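Conserved protein (Mycobacterium tuberculosis, PDB 1RFE) is of unknown function but probably binds the deazaflavin coenzyme F420 and may act as an oxidoreductase. Local coordinates at residues L27-P32 with Q59-L64; A92-E96 with R131-R135. One frame throughout, in Å; residues are numbered along the deposited sequence.

In the fold
Both contacts involve the same antiparallel sheet, of the split-barrel type, as in FMN-binding relatives of pyridoxamine 5'-phosphate oxidase. Interaction 1 packs helix 59-66 on its strand 25-30. Interaction 2 pairs strand 84-95 with strand 131-138. They come in series along the chain, the first complete before the second opens, and their centres lie about 12 Å apart. Helix 59-66 joins them. Leu64 takes part in interaction 1, and the same side chain reaches Ala92 and Val134 of interaction 2. Ile94 CD1 also rests on the helix, near Ala61 and Leu64. The helix thus spans strands from distant parts of the sequence.

Interaction 1 of 2, residues L27-P32 with Q59-L64; sequences LATIGP and QKAVNL
Leu27 makes the first contact, with its CD2 at 4.3 Å from Lys60 CD. The Lys60 chain is bent along its length, and its aliphatic part does the touching. Thr29 is the main strand residue in the contact. Its OG1 donates to Asn63 OD1 over 2.9 Å. The bond lies in the carbonyl plane on a lone pair, with a C=O...donor angle of 121°. With chi1 at 58°, the hydroxyl is turned to Asn63 and the methyl to Leu64 and Lys60. CG2 lies 3.7 Å from Leu64 CD2 and also touches Lys60 CB, so one residue offers both a polar and an apolar branch. Strand 25-30 and helix 59-66 belong to the split-barrel fold of this family, and their segments run 51° apart, 7.6 Å between axes at the closest. His37 of the neighbouring strand 36-46 supplies a second bond to Asn63 OD1, through ND1, which helps fix the buried amide. Ile30 meets the helix with its backbone: its O lies 3.3 Å from Asn63 CG. A water donates to both Ile30 O and Asn63 O, bridging strand and helix. Pro32 ends the contact, its ring CD 3.7 Å from Asn63 ND2. That nitrogen also gives a weak hydrogen bond to Gln59 OE1, one helical turn back.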
loop_
_atom_site.group_PDB
_atom_site.type_symbol
_atom_site.label_atom_id
_atom_site.label_comp_id
_atom_site.label_asym_id
_atom_site.label_seq_id
_atom_site.Cartn_x
_atom_site.Cartn_y
_atom_site.Cartn_z
ATOM N N LEU A 27 -0.274 -1.341 -6.565
ATOM C CA LEU A 27 -0.805 -2.653 -6.395
ATOM C C LEU A 27 -0.704 -3.371 -7.727
ATOM O O LEU A 27 -0.932 -2.773 -8.756
ATOM C CB LEU A 27 -2.279 -2.565 -5.972
ATOM C CG LEU A 27 -3.060 -3.886 -5.883
ATOM C CD1 LEU A 27 -2.656 -4.655 -4.660
ATOM C CD2 LEU A 27 -4.514 -3.599 -5.907
ATOM N N ALA A 28 -0.288 -4.634 -7.693
ATOM C CA ALA A 28 -0.406 -5.522 -8.841
ATOM C C ALA A 28 -1.338 -6.676 -8.475
ATOM O O ALA A 28 -1.077 -7.387 -7.523
ATOM C CB ALA A 28 0.949 -6.100 -9.239
ATOM N N THR A 29 -2.353 -6.901 -9.280
ATOM C CA THR A 29 -3.110 -8.165 -9.256
ATOM C C THR A 29 -2.870 -8.921 -10.565
ATOM O O THR A 29 -2.210 -8.430 -11.518
ATOM C CB THR A 29 -4.654 -7.900 -9.081
ATOM O OG1 THR A 29 -5.141 -7.064 -10.150
ATOM C CG2 THR A 29 -4.975 -7.081 -7.869
ATOM N N ILE A 30 -3.394 -10.122 -10.645
ATOM C CA ILE A 30 -3.090 -10.968 -11.766
ATOM C C ILE A 30 -4.309 -10.983 -12.685
ATOM O O ILE A 30 -5.362 -11.366 -12.269
ATOM C CB ILE A 30 -2.761 -12.381 -11.290
ATOM C CG1 ILE A 30 -1.536 -12.314 -10.417
ATOM C CG2 ILE A 30 -2.527 -13.349 -12.522
ATOM C CD1 ILE A 30 -1.110 -13.631 -9.873
ATOM N N GLY A 31 -4.148 -10.505 -13.916
ATOM C CA GLY A 31 -5.238 -10.531 -14.859
ATOM C C GLY A 31 -5.623 -11.938 -15.233
ATOM O O GLY A 31 -4.881 -12.868 -14.977
ATOM N N PRO A 32 -6.772 -12.092 -15.883
ATOM C CA PRO A 32 -7.258 -13.425 -16.264
ATOM C C PRO A 32 -6.360 -14.210 -17.220
ATOM O O PRO A 32 -6.459 -15.441 -17.254
ATOM C CB PRO A 32 -8.638 -13.154 -16.929
ATOM C CG PRO A 32 -8.728 -11.758 -17.180
ATOM C CD PRO A 32 -7.709 -11.035 -16.290
ATOM N N GLN A 59 -12.178 -4.272 -11.705
ATOM C CA GLN A 59 -11.260 -5.266 -12.225
ATOM C C GLN A 59 -10.405 -5.924 -11.125
ATOM O O GLN A 59 -10.132 -7.138 -11.191
ATOM C CB GLN A 59 -10.342 -4.700 -13.309
ATOM C CG GLN A 59 -9.577 -5.773 -14.082
ATOM C CD GLN A 59 -10.503 -6.767 -14.796
ATOM O OE1 GLN A 59 -10.425 -8.005 -14.575
ATOM N NE2 GLN A 59 -11.381 -6.237 -15.644
ATOM N N LYS A 60 -9.971 -5.138 -10.153
ATOM C CA LYS A 60 -9.062 -5.646 -9.170
ATOM C C LYS A 60 -9.750 -6.656 -8.243
ATOM O O LYS A 60 -9.162 -7.709 -7.926
ATOM C CB LYS A 60 -8.180 -4.530 -8.516
ATOM C CG LYS A 60 -8.703 -3.620 -7.396
ATOM C CD LYS A 60 -8.219 -2.141 -7.581
ATOM C CE LYS A 60 -9.131 -1.277 -8.577
ATOM N NZ LYS A 60 -9.390 -1.846 -10.055
ATOM N N ALA A 61 -11.015 -6.391 -7.910
ATOM C CA ALA A 61 -11.804 -7.307 -7.088
ATOM C C ALA A 61 -12.103 -8.619 -7.832
ATOM O O ALA A 61 -12.051 -9.677 -7.242
ATOM C CB ALA A 61 -13.076 -6.662 -6.657
ATOM N N VAL A 62 -12.387 -8.516 -9.117
ATOM C CA VAL A 62 -12.583 -9.676 -9.994
ATOM C C VAL A 62 -11.299 -10.493 -10.161
ATOM O O VAL A 62 -11.310 -11.702 -9.961
ATOM C CB VAL A 62 -13.201 -9.256 -11.378
ATOM C CG1 VAL A 62 -12.976 -10.348 -12.467
ATOM C CG2 VAL A 62 -14.680 -8.963 -11.216
ATOM N N ASN A 63 -10.168 -9.827 -10.374
ATOM C CA ASN A 63 -8.888 -10.540 -10.415
ATOM C C ASN A 63 -8.654 -11.265 -9.110
ATOM O O ASN A 63 -8.198 -12.429 -9.051
ATOM C CB ASN A 63 -7.696 -9.608 -10.658
ATOM C CG ASN A 63 -7.667 -8.982 -12.030
ATOM O OD1 ASN A 63 -6.901 -8.005 -12.229
ATOM N ND2 ASN A 63 -8.505 -9.467 -12.988
ATOM N N LEU A 64 -8.992 -10.593 -8.027
ATOM C CA LEU A 64 -8.588 -11.114 -6.748
ATOM C C LEU A 64 -9.401 -12.318 -6.225
ATOM O O LEU A 64 -8.914 -13.075 -5.423
ATOM C CB LEU A 64 -8.593 -10.020 -5.704
ATOM C CG LEU A 64 -7.388 -9.090 -5.775
ATOM C CD1 LEU A 64 -7.588 -7.937 -4.775
ATOM C CD2 LEU A 64 -6.100 -9.783 -5.534
HETATM O O HOH W 1 -6.917 -13.549 -11.628
#

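Interaction 2 of 2, residues A92-E96 with R131-R135; sequences AEIVE and RVGVR
Glu93 and Arg135 are bonded through their backbones in both directions. Glu93 N reaches Arg135 O at 3.0 Å, and Arg135 N returns to Glu93 O at 2.9 Å. Val95 and Gly133 repeat the pattern, with Val95 N donating to Gly133 O and Gly133 N to Val95 O.

The side chains of Glu93 and Arg135 add a salt bridge, with Glu93 OE1 3.0 Å from Arg135 NH1. The N-H points poorly at the oxygen, at 126°, so the hydrogen bond within this pair is weak. The carboxylate and guanidinium planes stand 85° apart, and OE1 approaches the guanidinium obliquely. With CG anti to the backbone N in both residues (chi1 175° in Arg135), the extended chains run out over the same face of the sheet and bring NH1 to OE1. Arg135 has a second acidic partner, since its NE forms a salt bridge with Glu49.

This is regular antiparallel pairing in the split-barrel sheet, where strand 131-138 lies between strands 84-95 and 49-55. Ile94 and Val134 are the non-hydrogen-bonded pair between the two bonded ones. CA-H...O contacts add to the pairing, among them Ala92 CA to Arg135 O at 3.1 Å.

Ile94 and Val134 direct their side chains to the face covered by helix 59-66, where Ile94 also touches Arg65. Next to them, Ala92 CB touches Val134 CG1 at 3.7 Å. Ile94 uses its CG2 branch to meet Val132 CG2 at 3.9 Å. On the face of Glu93 and Arg135, Val95 packs on Trp51 of strand 49-55, and Arg135 touches the same tryptophan.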
loop_
_atom_site.group_PDB
_atom_site.type_symbol
_atom_site.label_atom_id
_atom_site.label_comp_id
_atom_site.label_asym_id
_atom_site.label_seq_id
_atom_site.Cartn_x
_atom_site.Cartn_y
_atom_site.Cartn_z
ATOM N N ALA A 92 -4.375 -11.313 -0.823
ATOM C CA ALA A 92 -5.421 -10.415 -0.393
ATOM C C ALA A 92 -6.642 -11.228 0.047
ATOM O O ALA A 92 -6.934 -12.224 -0.576
ATOM C CB ALA A 92 -5.847 -9.581 -1.528
ATOM N N GLU A 93 -7.323 -10.788 1.122
ATOM C CA GLU A 93 -8.703 -11.175 1.403
ATOM C C GLU A 93 -9.676 -10.026 1.079
ATOM O O GLU A 93 -9.458 -8.884 1.438
ATOM C CB GLU A 93 -8.851 -11.524 2.864
ATOM C CG GLU A 93 -10.241 -12.002 3.273
ATOM C CD GLU A 93 -10.412 -12.050 4.797
ATOM O OE1 GLU A 93 -9.432 -11.710 5.510
ATOM O OE2 GLU A 93 -11.534 -12.403 5.266
ATOM N N ILE A 94 -10.766 -10.386 0.409
ATOM C CA ILE A 94 -11.903 -9.538 0.158
ATOM C C ILE A 94 -12.910 -9.674 1.297
ATOM O O ILE A 94 -13.336 -10.758 1.657
ATOM C CB ILE A 94 -12.482 -9.869 -1.229
ATOM C CG1 ILE A 94 -11.382 -9.667 -2.268
ATOM C CG2 ILE A 94 -13.711 -9.050 -1.552
ATOM C CD1 ILE A 94 -11.835 -9.712 -3.693
ATOM N N VAL A 95 -13.238 -8.535 1.891
ATOM C CA VAL A 95 -14.011 -8.463 3.108
ATOM C C VAL A 95 -15.144 -7.535 2.810
ATOM O O VAL A 95 -14.881 -6.419 2.357
ATOM C CB VAL A 95 -13.106 -7.849 4.219
ATOM C CG1 VAL A 95 -13.890 -7.443 5.489
ATOM C CG2 VAL A 95 -12.002 -8.786 4.542
ATOM N N GLU A 96 -16.396 -7.951 3.041
ATOM C CA GLU A 96 -17.538 -7.015 2.988
ATOM C C GLU A 96 -18.250 -6.840 4.348
ATOM O O GLU A 96 -19.303 -6.200 4.450
ATOM C CB GLU A 96 -18.563 -7.409 1.897
ATOM C CG GLU A 96 -18.819 -8.899 1.747
ATOM C CD GLU A 96 -19.831 -9.254 0.627
ATOM O OE1 GLU A 96 -19.395 -9.491 -0.529
ATOM O OE2 GLU A 96 -21.047 -9.326 0.909
ATOM N N ARG A 131 -18.721 -0.844 -1.897
ATOM C CA ARG A 131 -17.312 -1.131 -1.971
ATOM C C ARG A 131 -16.987 -2.313 -1.068
ATOM O O ARG A 131 -17.762 -2.677 -0.192
ATOM C CB ARG A 131 -16.493 0.103 -1.626
ATOM C CG ARG A 131 -16.730 1.216 -2.636
ATOM C CD ARG A 131 -15.626 2.201 -2.748
ATOM N NE ARG A 131 -15.956 3.276 -3.693
ATOM C CZ ARG A 131 -15.188 3.642 -4.737
ATOM N NH1 ARG A 131 -14.023 3.035 -5.012
ATOM N NH2 ARG A 131 -15.598 4.648 -5.514
ATOM N N VAL A 132 -15.870 -2.945 -1.352
ATOM C CA VAL A 132 -15.318 -3.984 -0.477
ATOM C C VAL A 132 -13.979 -3.525 0.087
ATOM O O VAL A 132 -13.345 -2.629 -0.441
ATOM C CB VAL A 132 -15.145 -5.334 -1.205
ATOM C CG1 VAL A 132 -16.491 -5.823 -1.710
ATOM C CG2 VAL A 132 -14.132 -5.269 -2.332
ATOM N N GLY A 133 -13.564 -4.156 1.173
ATOM C CA GLY A 133 -12.244 -3.973 1.731
ATOM C C GLY A 133 -11.309 -5.026 1.143
ATOM O O GLY A 133 -11.753 -6.139 0.862
ATOM N N VAL A 134 -10.027 -4.671 0.958
ATOM C CA VAL A 134 -9.032 -5.605 0.490
ATOM C C VAL A 134 -7.881 -5.593 1.469
ATOM O O VAL A 134 -7.102 -4.641 1.527
ATOM C CB VAL A 134 -8.544 -5.257 -0.952
ATOM C CG1 VAL A 134 -7.366 -6.168 -1.361
ATOM C CG2 VAL A 134 -9.681 -5.418 -1.953
ATOM N N ARG A 135 -7.789 -6.630 2.264
ATOM C CA ARG A 135 -6.731 -6.745 3.217
ATOM C C ARG A 135 -5.515 -7.411 2.574
ATOM O O ARG A 135 -5.605 -8.505 2.090
ATOM C CB ARG A 135 -7.239 -7.543 4.415
ATOM C CG ARG A 135 -6.257 -7.901 5.522
ATOM C CD ARG A 135 -6.971 -8.846 6.541
ATOM N NE ARG A 135 -6.135 -9.685 7.372
ATOM C CZ ARG A 135 -5.950 -11.024 7.248
ATOM N NH1 ARG A 135 -6.538 -11.795 6.312
ATOM N NH2 ARG A 135 -5.154 -11.614 8.128
#